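Local coordinates for protein 5-carboxymethyl-2-hydroxymuconate semialdehyde dehydrogenase (Thermus thermophilus, PDB 2D4E) that probably catalyses the NAD-dependent oxidation of 5-carboxymethyl-2-hydroxymuconate semialdehyde to the corresponding acid, as a tetrameric member of the aldehyde dehydrogenase family, at residues R152-Y157 / T500-L505; K84-K89 / Y138-M143; P472-G477 / G488-D493. One frame throughout, in Å; residues are numbered along the deposited sequence.

Contact 1 (R152-Y157 / T500-L505); sequences RDWLYY and TIALPL
Two antiparallel strands, 154-157 and 500-504, approach to 4.7 Å between their segment axes and are laced by five backbone hydrogen bonds. L155 pairs with L503 and Y157 with I501, two bonds each, while D153 O takes L505 N at 2.8 Å in a nearly straight bond, the donor above the carbonyl plane. Packing is tight where rings lie on aliphatic carbons. W154, its CG anti to the carbonyl carbon, lays its six-membered ring over P504, with CB 3.8 Å from the ring centroid and almost on the normal. Y156 brings CD2 to 3.4 Å from A502 CB on the same sheet face. On the other face Y157, held in the crowded rotamer (chi1 70°), swings its ring over I501 CB, and I501 CD1 reaches 3.4 Å from Y157 OH. The antiparallel ribbon, its strands far apart in sequence, is the oligomerisation arm of aldehyde dehydrogenases: T500, I501 and A502 continue the sheet into a parallel strand of the second subunit, which also binds Y156 OH through V468 O and Y157 OH through H450 ND1. An alanine for W154 would remove the ring that P504 CB covers and would probably loosen this end of the ribbon. At 152-153, by contrast, only the backbone is held: the D153 side chain points away from 500-505, and R152 extends to a salt bridge with E455 of the third subunit.

Contact 2 (K84-K89 / Y138-M143); sequences KAKERK and YAEHAM
The first turn of helix 85-101, with K84 at its N-cap position, comes up to the loop 138-143 so that the CA atoms of A85 and E140 are 5.0 Å apart. The small side chain of A85 permits this approach. Its CB sits 3.4 Å from A139 O and 3.6 Å from E140 CA, touching the loop backbone itself, while A139 CB points back toward the helix and lies 3.9 Å from A85 O. At the outer margin E140 supplies the reach. Its CG is anti to the carbonyl carbon (chi1 -71°) and the chain beyond is extended, so CG passes alongside A85 CB and the carboxylate arrives beside the helix, where OE1 lies 3.4 Å from K86 CA. K86 runs side by side with E140 but carries its ammonium onward, well beyond the carboxylate. K89 crosses E140 obliquely, its CD 4.0 Å from E140 OE1. The K89 NZ to E140 OE2 separation of 4.1 Å exceeds a salt bridge, and NZ is paired instead with E137; E140 probably adds only a longer-range attraction. On the buried side R88 bends at chi3 (-58°), which folds one face of its guanidinium over A85 CA. NH2 then stands 3.8 Å from A139 O and donates its hydrogen bond to A188 O. A85 N is bound by D151 of the fourth subunit, so the start of the helix also meets the assembly. The arrangement is close alanine-to-backbone packing of a helix start against a connecting loop, here the link between helix 118-136 and strand 145-147 in the aldehyde dehydrogenase fold.

Contact 3 (P472-G477 / G488-D493); sequences PTPFGG and GTYALD
G488 opens the second segment with a positive phi (45°), a conformation that favours glycine, and a side chain here would point toward P472 O. Its CA lies 4.5 Å from that of P472, the shortest CA-to-CA distance between the two segments. T489 follows, and its amide is joined to the loop by one water: the water donates to P472 O at 2.8 Å and accepts from T489 N at 3.0 Å. Y490 then makes the main contact. With CG anti to the carbonyl carbon (chi1 -59°), its ring turns one face to the pyrrolidine of P474, whose CB stands over the ring centre at 3.5 Å in a CH-pi contact. P474 CD closes on Y490 CE1 at 3.3 Å, so the proline ring covers the face from CG to the phenol end. P472 O meets the edge of the same ring in plane, 3.3 Å from CE1, while the phenol OH binds D145 of the second subunit. Beyond Y490 the helix leaves the loop; D493 pairs with R160. The loop runs on to F475, which touches the bound NAD. A proline CH-pi contact over one ring face, a carbonyl at the ring edge and a water between backbone groups imply a largely apolar grip in which P472 O takes a hydrogen bond from a single water that also accepts from T489 N.

From the N terminus, the chain first closes contact 2, whose loop of 48 residues is nearly all helical and ties the start of helix 85-101 to the loop ahead of strand 145-147. Residues 152-157 then begin the long excursion that contact 1 ends at 500-505, enclosing all the residues of the NAD pocket. Contact 3 falls within that excursion as a short local closure between a loop and helix 488-495, which leads straight into strand 496-504. No loops cross. Contacts 2 and 3 touch, Y138 CE2 packing 3.6 Å from G488 CA, whereas contact 1 stands apart on the arm, its centre 26 Å and 29 Å from theirs.

Contact 1 (R152-Y157 / T500-L505)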
loop_
_atom_site.group_PDB
_atom_site.type_symbol
_atom_site.label_atom_id
_atom_site.label_comp_id
_atom_site.label_asym_id
_atom_site.label_seq_id
_atom_site.Cartn_x
_atom_site.Cartn_y
_atom_site.Cartn_z
ATOM N N ARG C 152 -19.529 3.242 11.482
ATOM C CA ARG C 152 -19.595 4.516 12.201
ATOM C C ARG C 152 -19.347 4.303 13.693
ATOM O O ARG C 152 -19.534 5.217 14.497
ATOM C CB ARG C 152 -20.980 5.147 12.023
ATOM C CG ARG C 152 -21.524 5.106 10.602
ATOM C CD ARG C 152 -21.102 6.311 9.771
ATOM N NE ARG C 152 -21.385 6.104 8.350
ATOM C CZ ARG C 152 -21.333 7.056 7.423
ATOM N NH1 ARG C 152 -21.010 8.298 7.759
ATOM N NH2 ARG C 152 -21.589 6.761 6.154
ATOM N N ASP C 153 -18.915 3.101 14.057
ATOM C CA ASP C 153 -18.693 2.770 15.458
ATOM C C ASP C 153 -17.264 2.873 15.982
ATOM O O ASP C 153 -17.049 3.294 17.116
ATOM C CB ASP C 153 -19.233 1.368 15.718
ATOM C CG ASP C 153 -20.660 1.205 15.227
ATOM O OD1 ASP C 153 -21.494 2.074 15.564
ATOM O OD2 ASP C 153 -20.945 0.222 14.505
ATOM N N TRP C 154 -16.292 2.482 15.165
ATOM C CA TRP C 154 -14.899 2.521 15.594
ATOM C C TRP C 154 -13.946 3.075 14.562
ATOM O O TRP C 154 -14.211 3.042 13.360
ATOM C CB TRP C 154 -14.386 1.117 15.934
ATOM C CG TRP C 154 -14.958 0.517 17.144
ATOM C CD1 TRP C 154 -16.154 -0.123 17.258
ATOM C CD2 TRP C 154 -14.378 0.531 18.449
ATOM N NE1 TRP C 154 -16.361 -0.508 18.563
ATOM C CE2 TRP C 154 -15.286 -0.117 19.316
ATOM C CE3 TRP C 154 -13.179 1.032 18.971
ATOM C CZ2 TRP C 154 -15.035 -0.279 20.680
ATOM C CZ3 TRP C 154 -12.929 0.872 20.326
ATOM C CH2 TRP C 154 -13.855 0.221 21.166
ATOM N N LEU C 155 -12.823 3.573 15.063
ATOM C CA LEU C 155 -11.743 4.056 14.225
ATOM C C LEU C 155 -10.482 3.400 14.765
ATOM O O LEU C 155 -10.150 3.559 15.939
ATOM C CB LEU C 155 -11.555 5.575 14.297
ATOM C CG LEU C 155 -10.236 5.967 13.596
ATOM C CD1 LEU C 155 -10.304 5.570 12.111
ATOM C CD2 LEU C 155 -9.961 7.458 13.731
ATOM N N TYR C 156 -9.817 2.618 13.926
ATOM C CA TYR C 156 -8.554 2.008 14.299
ATOM C C TYR C 156 -7.583 2.608 13.302
ATOM O O TYR C 156 -7.888 2.706 12.110
ATOM C CB TYR C 156 -8.543 0.487 14.098
ATOM C CG TYR C 156 -9.433 -0.310 15.016
ATOM C CD1 TYR C 156 -10.807 -0.404 14.780
ATOM C CD2 TYR C 156 -8.899 -1.002 16.104
ATOM C CE1 TYR C 156 -11.628 -1.174 15.608
ATOM C CE2 TYR C 156 -9.711 -1.770 16.934
ATOM C CZ TYR C 156 -11.072 -1.853 16.682
ATOM O OH TYR C 156 -11.878 -2.611 17.500
ATOM N N TYR C 157 -6.424 3.034 13.778
ATOM C CA TYR C 157 -5.432 3.568 12.876
ATOM C C TYR C 157 -4.090 3.085 13.378
ATOM O O TYR C 157 -3.934 2.787 14.559
ATOM C CB TYR C 157 -5.517 5.104 12.795
ATOM C CG TYR C 157 -5.087 5.879 14.020
ATOM C CD1 TYR C 157 -3.746 6.210 14.223
ATOM C CD2 TYR C 157 -6.023 6.332 14.948
ATOM C CE1 TYR C 157 -3.348 6.982 15.317
ATOM C CE2 TYR C 157 -5.636 7.103 16.047
ATOM C CZ TYR C 157 -4.297 7.425 16.221
ATOM O OH TYR C 157 -3.908 8.197 17.290
ATOM N N THR C 500 -1.201 -0.136 16.942
ATOM C CA THR C 500 -2.603 -0.052 16.561
ATOM C C THR C 500 -3.336 0.758 17.626
ATOM O O THR C 500 -3.326 0.407 18.806
ATOM C CB THR C 500 -3.248 -1.455 16.434
ATOM O OG1 THR C 500 -2.631 -2.170 15.354
ATOM C CG2 THR C 500 -4.747 -1.334 16.162
ATOM N N ILE C 501 -3.955 1.855 17.206
ATOM C CA ILE C 501 -4.686 2.715 18.123
ATOM C C ILE C 501 -6.171 2.643 17.802
ATOM O O ILE C 501 -6.580 2.800 16.649
ATOM C CB ILE C 501 -4.187 4.171 18.020
ATOM C CG1 ILE C 501 -2.714 4.231 18.433
ATOM C CG2 ILE C 501 -5.040 5.083 18.906
ATOM C CD1 ILE C 501 -2.029 5.534 18.118
ATOM N N ALA C 502 -6.972 2.406 18.832
ATOM C CA ALA C 502 -8.412 2.281 18.671
ATOM C C ALA C 502 -9.192 3.248 19.555
ATOM O O ALA C 502 -8.780 3.574 20.673
ATOM C CB ALA C 502 -8.840 0.844 18.980
ATOM N N LEU C 503 -10.323 3.709 19.037
ATOM C CA LEU C 503 -11.198 4.602 19.778
ATOM C C LEU C 503 -12.602 4.470 19.215
ATOM O O LEU C 503 -12.790 4.423 17.996
ATOM C CB LEU C 503 -10.750 6.058 19.656
ATOM C CG LEU C 503 -10.626 6.585 18.229
ATOM C CD1 LEU C 503 -10.651 8.099 18.223
ATOM C CD2 LEU C 503 -9.339 6.062 17.626
ATOM N N PRO C 504 -13.606 4.383 20.097
ATOM C CA PRO C 504 -14.996 4.261 19.649
ATOM C C PRO C 504 -15.519 5.645 19.279
ATOM O O PRO C 504 -15.123 6.638 19.880
ATOM C CB PRO C 504 -15.698 3.690 20.873
ATOM C CG PRO C 504 -14.953 4.349 22.006
ATOM C CD PRO C 504 -13.503 4.233 21.562
ATOM N N LEU C 505 -16.401 5.712 18.287
ATOM C CA LEU C 505 -16.967 6.989 17.864
ATOM C C LEU C 505 -18.213 7.313 18.684
ATOM O O LEU C 505 -18.716 8.435 18.661
ATOM C CB LEU C 505 -17.305 6.948 16.369
ATOM C CG LEU C 505 -16.129 7.129 15.396
ATOM C CD1 LEU C 505 -14.987 6.218 15.777
ATOM C CD2 LEU C 505 -16.586 6.832 13.976
#

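Contact 2 (K84-K89 / Y138-M143)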
loop_
_atom_site.group_PDB
_atom_site.type_symbol
_atom_site.label_atom_id
_atom_site.label_comp_id
_atom_site.label_asym_id
_atom_site.label_seq_id
_atom_site.Cartn_x
_atom_site.Cartn_y
_atom_site.Cartn_z
ATOM N N LYS C 84 12.478 16.511 14.696
ATOM C CA LYS C 84 11.585 16.576 13.548
ATOM C C LYS C 84 12.209 15.829 12.373
ATOM O O LYS C 84 13.399 15.991 12.086
ATOM C CB LYS C 84 11.308 18.035 13.178
ATOM C CG LYS C 84 10.426 18.737 14.194
ATOM C CD LYS C 84 10.245 20.203 13.882
ATOM C CE LYS C 84 9.167 20.799 14.771
ATOM N NZ LYS C 84 9.392 20.448 16.204
ATOM N N ALA C 85 11.407 15.004 11.705
ATOM C CA ALA C 85 11.896 14.225 10.574
ATOM C C ALA C 85 12.591 15.123 9.562
ATOM O O ALA C 85 13.583 14.735 8.961
ATOM C CB ALA C 85 10.750 13.471 9.911
ATOM N N LYS C 86 12.066 16.328 9.383
ATOM C CA LYS C 86 12.646 17.278 8.447
ATOM C C LYS C 86 14.079 17.610 8.860
ATOM O O LYS C 86 14.955 17.797 8.011
ATOM C CB LYS C 86 11.806 18.555 8.416
ATOM C CG LYS C 86 12.335 19.633 7.485
ATOM C CD LYS C 86 11.458 20.875 7.541
ATOM C CE LYS C 86 11.967 21.970 6.614
ATOM N NZ LYS C 86 11.044 23.138 6.634
ATOM N N GLU C 87 14.316 17.671 10.166
ATOM C CA GLU C 87 15.645 17.980 10.678
ATOM C C GLU C 87 16.594 16.793 10.515
ATOM O O GLU C 87 17.779 16.980 10.228
ATOM C CB GLU C 87 15.564 18.397 12.151
ATOM C CG GLU C 87 16.910 18.697 12.805
ATOM C CD GLU C 87 17.608 19.931 12.238
ATOM O OE1 GLU C 87 18.657 20.319 12.799
ATOM O OE2 GLU C 87 17.120 20.514 11.242
ATOM N N ARG C 88 16.087 15.573 10.699
ATOM C CA ARG C 88 16.932 14.395 10.535
ATOM C C ARG C 88 17.267 14.286 9.054
ATOM O O ARG C 88 18.367 13.878 8.677
ATOM C CB ARG C 88 16.216 13.124 11.006
ATOM C CG ARG C 88 15.886 13.105 12.493
ATOM C CD ARG C 88 15.722 11.681 13.010
ATOM N NE ARG C 88 14.685 10.927 12.309
ATOM C CZ ARG C 88 13.382 11.071 12.518
ATOM N NH1 ARG C 88 12.940 11.940 13.417
ATOM N NH2 ARG C 88 12.519 10.337 11.830
ATOM N N LYS C 89 16.309 14.665 8.213
ATOM C CA LYS C 89 16.514 14.640 6.772
ATOM C C LYS C 89 17.666 15.589 6.433
ATOM O O LYS C 89 18.524 15.271 5.606
ATOM C CB LYS C 89 15.243 15.089 6.045
ATOM C CG LYS C 89 15.419 15.305 4.542
ATOM C CD LYS C 89 14.130 15.803 3.897
ATOM C CE LYS C 89 14.290 15.911 2.393
ATOM N NZ LYS C 89 13.009 16.208 1.687
ATOM N N TYR C 138 12.993 9.255 3.189
ATOM C CA TYR C 138 12.015 8.380 3.845
ATOM C C TYR C 138 11.752 8.804 5.297
ATOM O O TYR C 138 10.760 8.393 5.903
ATOM C CB TYR C 138 12.481 6.917 3.821
ATOM C CG TYR C 138 12.388 6.261 2.461
ATOM C CD1 TYR C 138 13.300 6.565 1.455
ATOM C CD2 TYR C 138 11.362 5.365 2.169
ATOM C CE1 TYR C 138 13.192 5.996 0.183
ATOM C CE2 TYR C 138 11.242 4.791 0.905
ATOM C CZ TYR C 138 12.160 5.113 -0.083
ATOM O OH TYR C 138 12.045 4.558 -1.336
ATOM N N ALA C 139 12.642 9.627 5.846
ATOM C CA ALA C 139 12.512 10.094 7.221
ATOM C C ALA C 139 11.135 10.699 7.524
ATOM O O ALA C 139 10.521 10.386 8.548
ATOM C CB ALA C 139 13.618 11.115 7.534
ATOM N N GLU C 140 10.645 11.547 6.627
ATOM C CA GLU C 140 9.348 12.193 6.816
ATOM C C GLU C 140 8.129 11.298 6.585
ATOM O O GLU C 140 6.990 11.744 6.750
ATOM C CB GLU C 140 9.251 13.424 5.916
ATOM C CG GLU C 140 10.129 14.579 6.360
ATOM C CD GLU C 140 10.214 15.680 5.322
ATOM O OE1 GLU C 140 10.695 16.781 5.663
ATOM O OE2 GLU C 140 9.807 15.440 4.162
ATOM N N HIS C 141 8.361 10.042 6.213
ATOM C CA HIS C 141 7.266 9.099 5.971
ATOM C C HIS C 141 7.375 7.924 6.925
ATOM O O HIS C 141 6.571 6.993 6.869
ATOM C CB HIS C 141 7.337 8.553 4.539
ATOM C CG HIS C 141 7.191 9.602 3.483
ATOM N ND1 HIS C 141 5.982 10.186 3.176
ATOM C CD2 HIS C 141 8.109 10.195 2.682
ATOM C CE1 HIS C 141 6.160 11.092 2.232
ATOM N NE2 HIS C 141 7.443 11.117 1.916
ATOM N N ALA C 142 8.368 7.979 7.804
ATOM C CA ALA C 142 8.651 6.893 8.735
ATOM C C ALA C 142 7.577 6.504 9.752
ATOM O O ALA C 142 7.650 5.422 10.334
ATOM C CB ALA C 142 9.969 7.176 9.452
ATOM N N MET C 143 6.586 7.361 9.969
ATOM C CA MET C 143 5.529 7.045 10.934
ATOM C C MET C 143 4.262 6.567 10.247
ATOM O O MET C 143 3.353 6.056 10.890
ATOM C CB MET C 143 5.181 8.278 11.779
ATOM C CG MET C 143 6.319 8.812 12.633
ATOM S SD MET C 143 5.783 10.261 13.557
ATOM C CE MET C 143 4.712 9.481 14.802
#

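Contact 3 (P472-G477 / G488-D493)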
loop_
_atom_site.group_PDB
_atom_site.type_symbol
_atom_site.label_atom_id
_atom_site.label_comp_id
_atom_site.label_asym_id
_atom_site.label_seq_id
_atom_site.Cartn_x
_atom_site.Cartn_y
_atom_site.Cartn_z
ATOM N N PRO C 472 14.858 0.959 -3.721
ATOM C CA PRO C 472 13.540 0.786 -3.099
ATOM C C PRO C 472 13.078 -0.671 -2.942
ATOM O O PRO C 472 12.182 -0.957 -2.144
ATOM C CB PRO C 472 12.613 1.568 -4.028
ATOM C CG PRO C 472 13.523 2.611 -4.620
ATOM C CD PRO C 472 14.764 1.817 -4.914
ATOM N N THR C 473 13.678 -1.586 -3.698
ATOM C CA THR C 473 13.263 -2.985 -3.627
ATOM C C THR C 473 13.746 -3.663 -2.358
ATOM O O THR C 473 14.731 -3.243 -1.745
ATOM C CB THR C 473 13.779 -3.801 -4.834
ATOM O OG1 THR C 473 15.206 -3.899 -4.774
ATOM C CG2 THR C 473 13.380 -3.139 -6.135
ATOM N N PRO C 474 13.046 -4.724 -1.935
ATOM C CA PRO C 474 13.467 -5.424 -0.720
ATOM C C PRO C 474 14.702 -6.280 -0.984
ATOM O O PRO C 474 14.724 -7.105 -1.903
ATOM C CB PRO C 474 12.236 -6.244 -0.350
ATOM C CG PRO C 474 11.624 -6.558 -1.684
ATOM C CD PRO C 474 11.768 -5.254 -2.444
ATOM N N PHE C 475 15.732 -6.067 -0.171
ATOM C CA PHE C 475 16.987 -6.793 -0.293
ATOM C C PHE C 475 17.244 -7.658 0.942
ATOM O O PHE C 475 17.099 -7.197 2.084
ATOM C CB PHE C 475 18.145 -5.808 -0.466
ATOM C CG PHE C 475 19.493 -6.460 -0.418
ATOM C CD1 PHE C 475 20.004 -7.115 -1.539
ATOM C CD2 PHE C 475 20.225 -6.476 0.768
ATOM C CE1 PHE C 475 21.219 -7.780 -1.475
ATOM C CE2 PHE C 475 21.439 -7.138 0.846
ATOM C CZ PHE C 475 21.943 -7.793 -0.275
ATOM N N GLY C 476 17.642 -8.903 0.700
ATOM C CA GLY C 476 17.914 -9.834 1.781
ATOM C C GLY C 476 17.915 -11.246 1.231
ATOM O O GLY C 476 17.849 -11.434 0.016
ATOM N N GLY C 477 17.980 -12.244 2.107
ATOM C CA GLY C 477 17.996 -13.616 1.636
ATOM C C GLY C 477 17.072 -14.544 2.393
ATOM O O GLY C 477 16.364 -14.118 3.302
ATOM N N GLY C 488 14.363 0.961 1.172
ATOM C CA GLY C 488 13.167 1.784 1.264
ATOM C C GLY C 488 12.227 1.492 2.427
ATOM O O GLY C 488 12.641 1.432 3.584
ATOM N N THR C 489 10.950 1.307 2.113
ATOM C CA THR C 489 9.941 1.029 3.127
ATOM C C THR C 489 10.105 -0.334 3.800
ATOM O O THR C 489 9.637 -0.533 4.920
ATOM C CB THR C 489 8.527 1.101 2.523
ATOM O OG1 THR C 489 8.415 0.149 1.455
ATOM C CG2 THR C 489 8.254 2.487 1.984
ATOM N N TYR C 490 10.766 -1.276 3.131
ATOM C CA TYR C 490 10.948 -2.597 3.723
ATOM C C TYR C 490 11.827 -2.551 4.964
ATOM O O TYR C 490 11.669 -3.364 5.875
ATOM C CB TYR C 490 11.534 -3.566 2.699
ATOM C CG TYR C 490 10.649 -3.713 1.492
ATOM C CD1 TYR C 490 10.861 -2.944 0.348
ATOM C CD2 TYR C 490 9.550 -4.570 1.521
ATOM C CE1 TYR C 490 9.987 -3.024 -0.745
ATOM C CE2 TYR C 490 8.676 -4.657 0.447
ATOM C CZ TYR C 490 8.897 -3.887 -0.680
ATOM O OH TYR C 490 8.030 -3.996 -1.738
ATOM N N ALA C 491 12.750 -1.595 4.997
ATOM C CA ALA C 491 13.637 -1.428 6.139
ATOM C C ALA C 491 12.825 -1.002 7.366
ATOM O O ALA C 491 13.193 -1.314 8.497
ATOM C CB ALA C 491 14.707 -0.375 5.821
ATOM N N LEU C 492 11.720 -0.294 7.138
ATOM C CA LEU C 492 10.867 0.183 8.230
ATOM C C LEU C 492 10.386 -0.913 9.160
ATOM O O LEU C 492 10.253 -0.696 10.362
ATOM C CB LEU C 492 9.635 0.906 7.688
ATOM C CG LEU C 492 9.747 2.360 7.243
ATOM C CD1 LEU C 492 8.394 2.792 6.695
ATOM C CD2 LEU C 492 10.155 3.249 8.416
ATOM N N ASP C 493 10.108 -2.087 8.602
ATOM C CA ASP C 493 9.619 -3.194 9.407
ATOM C C ASP C 493 10.583 -3.635 10.486
ATOM O O ASP C 493 10.177 -4.252 11.471
ATOM C CB ASP C 493 9.252 -4.372 8.510
ATOM C CG ASP C 493 7.846 -4.252 7.964
ATOM O OD1 ASP C 493 6.895 -4.409 8.767
ATOM O OD2 ASP C 493 7.696 -3.985 6.748
HETATM O O HOH W 1 10.370 0.606 -0.765
#